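Local coordinates for peptidoglycan glycosyltransferase (Eggerthella lenta, PDB 4MNR), which is a penicillin-binding protein that combines a beta-lactamase-like fold with a region of the PBP dimerisation family, at residues Thr276-Leu280 and Gln318-Glu323; Asp334-Pro340 and Thr360-Val366. All coordinates share one frame. Residues are numbered along the deposited sequence.

Contact 1 (Thr276-Leu280 and Gln318-Glu323); sequences TPESL and QATVLE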
# COMPACT_ATOMS: atom_id res chain seq x y z
N THR A 276 8.47 -3.93 -7.97
CA THR A 276 7.93 -3.99 -6.62
C THR A 276 8.77 -4.97 -5.81
O THR A 276 8.81 -6.17 -6.12
CB THR A 276 6.46 -4.48 -6.62
OG1 THR A 276 5.68 -3.69 -7.53
CG2 THR A 276 5.85 -4.37 -5.24
N PRO A 277 9.48 -4.47 -4.79
CA PRO A 277 10.30 -5.39 -3.99
C PRO A 277 9.40 -6.33 -3.18
O PRO A 277 8.30 -5.96 -2.77
CB PRO A 277 11.07 -4.45 -3.06
CG PRO A 277 10.18 -3.24 -2.92
CD PRO A 277 9.51 -3.09 -4.27
N GLU A 278 9.89 -7.54 -2.96
CA GLU A 278 9.21 -8.50 -2.11
C GLU A 278 9.05 -7.90 -0.70
O GLU A 278 10.01 -7.36 -0.15
CB GLU A 278 10.09 -9.75 -2.03
CG GLU A 278 9.47 -10.96 -1.41
CD GLU A 278 10.43 -12.14 -1.41
OE1 GLU A 278 11.51 -12.03 -2.02
OE2 GLU A 278 10.12 -13.17 -0.79
N SER A 279 7.85 -7.99 -0.13
CA SER A 279 7.66 -7.61 1.27
C SER A 279 8.24 -8.72 2.14
O SER A 279 8.21 -9.89 1.75
CB SER A 279 6.18 -7.37 1.58
OG SER A 279 5.70 -6.23 0.88
N LEU A 280 8.79 -8.36 3.29
CA LEU A 280 9.66 -9.28 4.03
C LEU A 280 9.20 -9.56 5.45
O LEU A 280 8.70 -8.68 6.15
CB LEU A 280 11.08 -8.72 4.08
CG LEU A 280 11.70 -8.38 2.72
CD1 LEU A 280 13.05 -7.70 2.89
CD2 LEU A 280 11.84 -9.65 1.94
N GLN A 318 8.47 -5.68 6.66
CA GLN A 318 8.73 -4.53 5.80
C GLN A 318 7.82 -4.72 4.60
O GLN A 318 7.79 -5.80 4.01
CB GLN A 318 10.17 -4.51 5.31
CG GLN A 318 11.19 -4.52 6.43
CD GLN A 318 12.60 -4.47 5.91
OE1 GLN A 318 13.41 -5.37 6.14
NE2 GLN A 318 12.92 -3.41 5.18
N ALA A 319 7.10 -3.68 4.23
CA ALA A 319 6.09 -3.86 3.20
C ALA A 319 6.08 -2.69 2.24
O ALA A 319 6.41 -1.56 2.62
CB ALA A 319 4.72 -4.00 3.84
N THR A 320 5.63 -2.95 1.02
CA THR A 320 5.31 -1.85 0.12
C THR A 320 3.94 -1.29 0.44
O THR A 320 3.14 -1.95 1.10
CB THR A 320 5.33 -2.31 -1.34
OG1 THR A 320 4.40 -3.38 -1.52
CG2 THR A 320 6.70 -2.77 -1.73
N VAL A 321 3.63 -0.09 -0.04
CA VAL A 321 2.30 0.46 0.17
C VAL A 321 1.27 -0.40 -0.58
O VAL A 321 0.16 -0.64 -0.10
CB VAL A 321 2.24 1.94 -0.27
CG1 VAL A 321 0.84 2.51 -0.04
CG2 VAL A 321 3.29 2.73 0.50
N LEU A 322 1.68 -0.91 -1.74
CA LEU A 322 0.84 -1.84 -2.50
C LEU A 322 0.49 -3.08 -1.67
O LEU A 322 -0.67 -3.50 -1.64
CB LEU A 322 1.55 -2.25 -3.79
CG LEU A 322 0.84 -3.29 -4.65
CD1 LEU A 322 -0.56 -2.83 -5.07
CD2 LEU A 322 1.68 -3.64 -5.88
N GLU A 323 1.49 -3.64 -0.98
CA GLU A 323 1.25 -4.79 -0.12
C GLU A 323 0.25 -4.45 0.99
O GLU A 323 -0.64 -5.24 1.28
CB GLU A 323 2.55 -5.32 0.49
CG GLU A 323 2.34 -6.31 1.64
CD GLU A 323 1.68 -7.62 1.21
OE1 GLU A 323 1.91 -8.09 0.08
OE2 GLU A 323 0.91 -8.19 2.02
O HOH W 1 5.67 -6.04 -1.83
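Two backbone hydrogen bonds join T276-L280 to Q318-E323: L280 N to Q318 O at 2.8 Å and Q318 N to L280 O at 3.1 Å. They form a single antiparallel hydrogen-bonded bridge, with no longer ladder beyond it. Next to the bridge, a side chain takes over from the backbone: S279 OG accepts from T320 N at 3.3 Å with an N-H...O angle of 156°. Water 1 completes a small polar network, giving a proton to P277 O at 2.8 Å and bonding to S279 OG at 2.7 Å and to T320 OG1 at 3.0 Å. T320, at the N-cap position of helix 321-332, makes the capping bond: its OG1 accepts from E323 N at 3.0 Å. The methyls are packed apart from this network: T320 CG2 lies 3.7 Å from P277 CG and 4.0 Å from T276 CG2. T276 OG1 turns to L274 O, while S279 shares backbone hydrogen bonding with N267. E323 OE1 is the exception, buried by the contact with no polar partner. Within this beta-lactamase-like domain, the hydroxyls of S279 and T320 and one water thus carry hydrogen bonding from the isolated bridge into the first turn of a helix.

Contact 2 (Asp334-Pro340 and Thr360-Val366); sequences DGVIMQP and TKLMQAV
I337, L362 and G335 have the most surface covered where strands 336-338 and 361-364 run antiparallel, their axes 4.6 Å apart at closest approach and 157° between directions. V336 faces Q364 as a non-hydrogen-bonded pair (CA-CA 4.4 Å), and I337 faces M363 as a hydrogen-bonded pair (CA-CA 5.3 Å); the register then slips by one, placing M338 CA 4.4 Å from K361 CA. I337 N donates to M363 O at 2.8 Å, while I337 O accepts from both M363 N (3.2 Å) and L362 N (2.8 Å). This is a classic beta bulge, with L362 at phi/psi -95/-57 and M363 at -156/156, in a separate two-stranded antiparallel sheet; beyond it the M338 and K361 side chains diverge and Q339 N reaches T360 O at 2.9 Å. I337 (rotamer mt) sets CD1 4.2 Å from both M363 CG and A365 CB, and CG2 4.3 Å from L362 CD2; M326 and A330 of helix 321-332 also touch it. L362 (chi1 t, chi2 p) brings CD2 4.4 Å from P340 CD. At the other end, G335 (96/-7) puts CA 3.3 Å from V366 O in a CA-H...O contact; a CB there would stand 2.0 Å from V366 O and jam against D334 O, which by itself calls for glycine. G335 O accepts from A365 N at 2.8 Å and weakly from V366 N at 3.5 Å. Q364 NE2 donates to V366 O (2.9 Å).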
# COMPACT_ATOMS: atom_id res chain seq x y z
N ASP A 334 -13.73 -10.71 1.68
CA ASP A 334 -14.03 -12.04 2.21
C ASP A 334 -12.79 -12.93 2.33
O ASP A 334 -12.87 -14.16 2.19
CB ASP A 334 -15.11 -12.74 1.36
CG ASP A 334 -16.43 -11.98 1.35
OD1 ASP A 334 -16.74 -11.30 2.36
OD2 ASP A 334 -17.16 -12.06 0.33
N GLY A 335 -11.64 -12.30 2.56
CA GLY A 335 -10.41 -13.03 2.84
C GLY A 335 -9.53 -13.25 1.62
O GLY A 335 -8.40 -13.72 1.74
N VAL A 336 -10.04 -12.89 0.44
CA VAL A 336 -9.34 -13.19 -0.81
C VAL A 336 -8.61 -11.97 -1.31
O VAL A 336 -9.19 -10.90 -1.44
CB VAL A 336 -10.32 -13.62 -1.90
CG1 VAL A 336 -9.60 -13.91 -3.20
CG2 VAL A 336 -11.09 -14.85 -1.45
N ILE A 337 -7.32 -12.13 -1.59
CA ILE A 337 -6.56 -11.08 -2.25
C ILE A 337 -6.57 -11.32 -3.76
O ILE A 337 -6.08 -12.35 -4.23
CB ILE A 337 -5.11 -11.08 -1.76
CG1 ILE A 337 -5.08 -10.81 -0.24
CG2 ILE A 337 -4.28 -10.06 -2.52
CD1 ILE A 337 -3.67 -10.84 0.37
N MSE A 338 -7.15 -10.39 -4.51
CA MSE A 338 -7.09 -10.44 -5.97
C MSE A 338 -5.73 -9.93 -6.44
O MSE A 338 -5.12 -9.08 -5.79
CB MSE A 338 -8.20 -9.57 -6.57
CG MSE A 338 -9.62 -9.97 -6.15
SE MSE A 338 -10.11 -11.77 -6.67
CE MSE A 338 -10.37 -11.43 -8.57
N GLN A 339 -5.26 -10.46 -7.57
CA GLN A 339 -3.99 -10.00 -8.15
C GLN A 339 -4.10 -8.51 -8.52
O GLN A 339 -4.98 -8.13 -9.28
CB GLN A 339 -3.69 -10.83 -9.40
CG GLN A 339 -2.60 -10.28 -10.27
CD GLN A 339 -1.24 -10.32 -9.58
OE1 GLN A 339 -0.88 -11.33 -8.98
NE2 GLN A 339 -0.50 -9.22 -9.65
N PRO A 340 -3.21 -7.67 -7.97
CA PRO A 340 -3.28 -6.24 -8.33
C PRO A 340 -2.95 -6.05 -9.81
O PRO A 340 -2.05 -6.71 -10.31
CB PRO A 340 -2.19 -5.60 -7.47
CG PRO A 340 -1.29 -6.74 -7.06
CD PRO A 340 -2.20 -7.93 -6.93
N THR A 360 -8.37 -11.93 -11.27
CA THR A 360 -8.00 -13.30 -10.91
C THR A 360 -7.53 -13.33 -9.46
O THR A 360 -6.83 -12.42 -9.02
CB THR A 360 -6.82 -13.77 -11.78
OG1 THR A 360 -7.19 -13.73 -13.17
CG2 THR A 360 -6.40 -15.18 -11.41
N LYS A 361 -7.93 -14.37 -8.73
CA LYS A 361 -7.43 -14.58 -7.36
C LYS A 361 -5.91 -14.74 -7.31
O LYS A 361 -5.33 -15.47 -8.11
CB LYS A 361 -8.09 -15.82 -6.75
CG LYS A 361 -7.53 -16.22 -5.38
CD LYS A 361 -8.46 -17.19 -4.65
CE LYS A 361 -8.50 -18.55 -5.32
NZ LYS A 361 -9.44 -19.45 -4.60
N LEU A 362 -5.29 -14.06 -6.36
CA LEU A 362 -3.88 -14.27 -6.08
C LEU A 362 -3.74 -15.28 -4.94
O LEU A 362 -3.09 -16.31 -5.10
CB LEU A 362 -3.19 -12.96 -5.73
CG LEU A 362 -1.72 -13.11 -5.30
CD1 LEU A 362 -0.86 -13.86 -6.32
CD2 LEU A 362 -1.17 -11.73 -5.05
N MSE A 363 -4.36 -14.98 -3.80
CA MSE A 363 -4.32 -15.91 -2.68
C MSE A 363 -5.48 -15.72 -1.70
O MSE A 363 -6.07 -14.64 -1.63
CB MSE A 363 -2.96 -15.83 -1.95
CG MSE A 363 -2.67 -14.49 -1.34
SE MSE A 363 -0.86 -14.45 -0.59
CE MSE A 363 0.16 -14.26 -2.23
N GLN A 364 -5.81 -16.77 -0.97
CA GLN A 364 -6.78 -16.68 0.12
C GLN A 364 -6.02 -16.44 1.42
O GLN A 364 -5.37 -17.36 1.93
CB GLN A 364 -7.57 -17.99 0.23
CG GLN A 364 -8.64 -17.96 1.32
CD GLN A 364 -10.03 -17.67 0.79
OE1 GLN A 364 -10.38 -18.08 -0.32
NE2 GLN A 364 -10.83 -16.94 1.57
N ALA A 365 -6.09 -15.23 1.96
CA ALA A 365 -5.35 -14.92 3.19
C ALA A 365 -5.98 -15.56 4.42
O ALA A 365 -5.29 -16.23 5.20
CB ALA A 365 -5.21 -13.40 3.39
N VAL A 366 -7.28 -15.34 4.61
CA VAL A 366 -8.02 -15.89 5.74
C VAL A 366 -9.42 -16.28 5.25
O VAL A 366 -9.78 -15.98 4.11
CB VAL A 366 -8.18 -14.88 6.90
CG1 VAL A 366 -6.84 -14.60 7.59
CG2 VAL A 366 -8.83 -13.59 6.41
O HOH W 2 -13.67 -16.27 0.92
O HOH W 3 -6.88 -9.36 -10.61

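In the fold
The centres of contact 1 and contact 2 are about 16 Å apart. The two follow one another along the chain, and helix 321-332 connects them: its N-terminus is capped in contact 1, and strand 336-338 of contact 2 begins shortly after it ends. They also touch directly, L322 CD1 packing 4.0 Å from P340 CB, and M326, further along the helix, meets I337, P340 and L362. The loop leading to T276 borders both, with F266 against S279 and E323, F272 against P340, and D271 O taking a weak hydrogen bond from Q339 NE2. Contact 1 lies nearer the chain centre (about 8 Å between centres, against 15 Å for contact 2), where V321 and L322 pack on the five-stranded sheet.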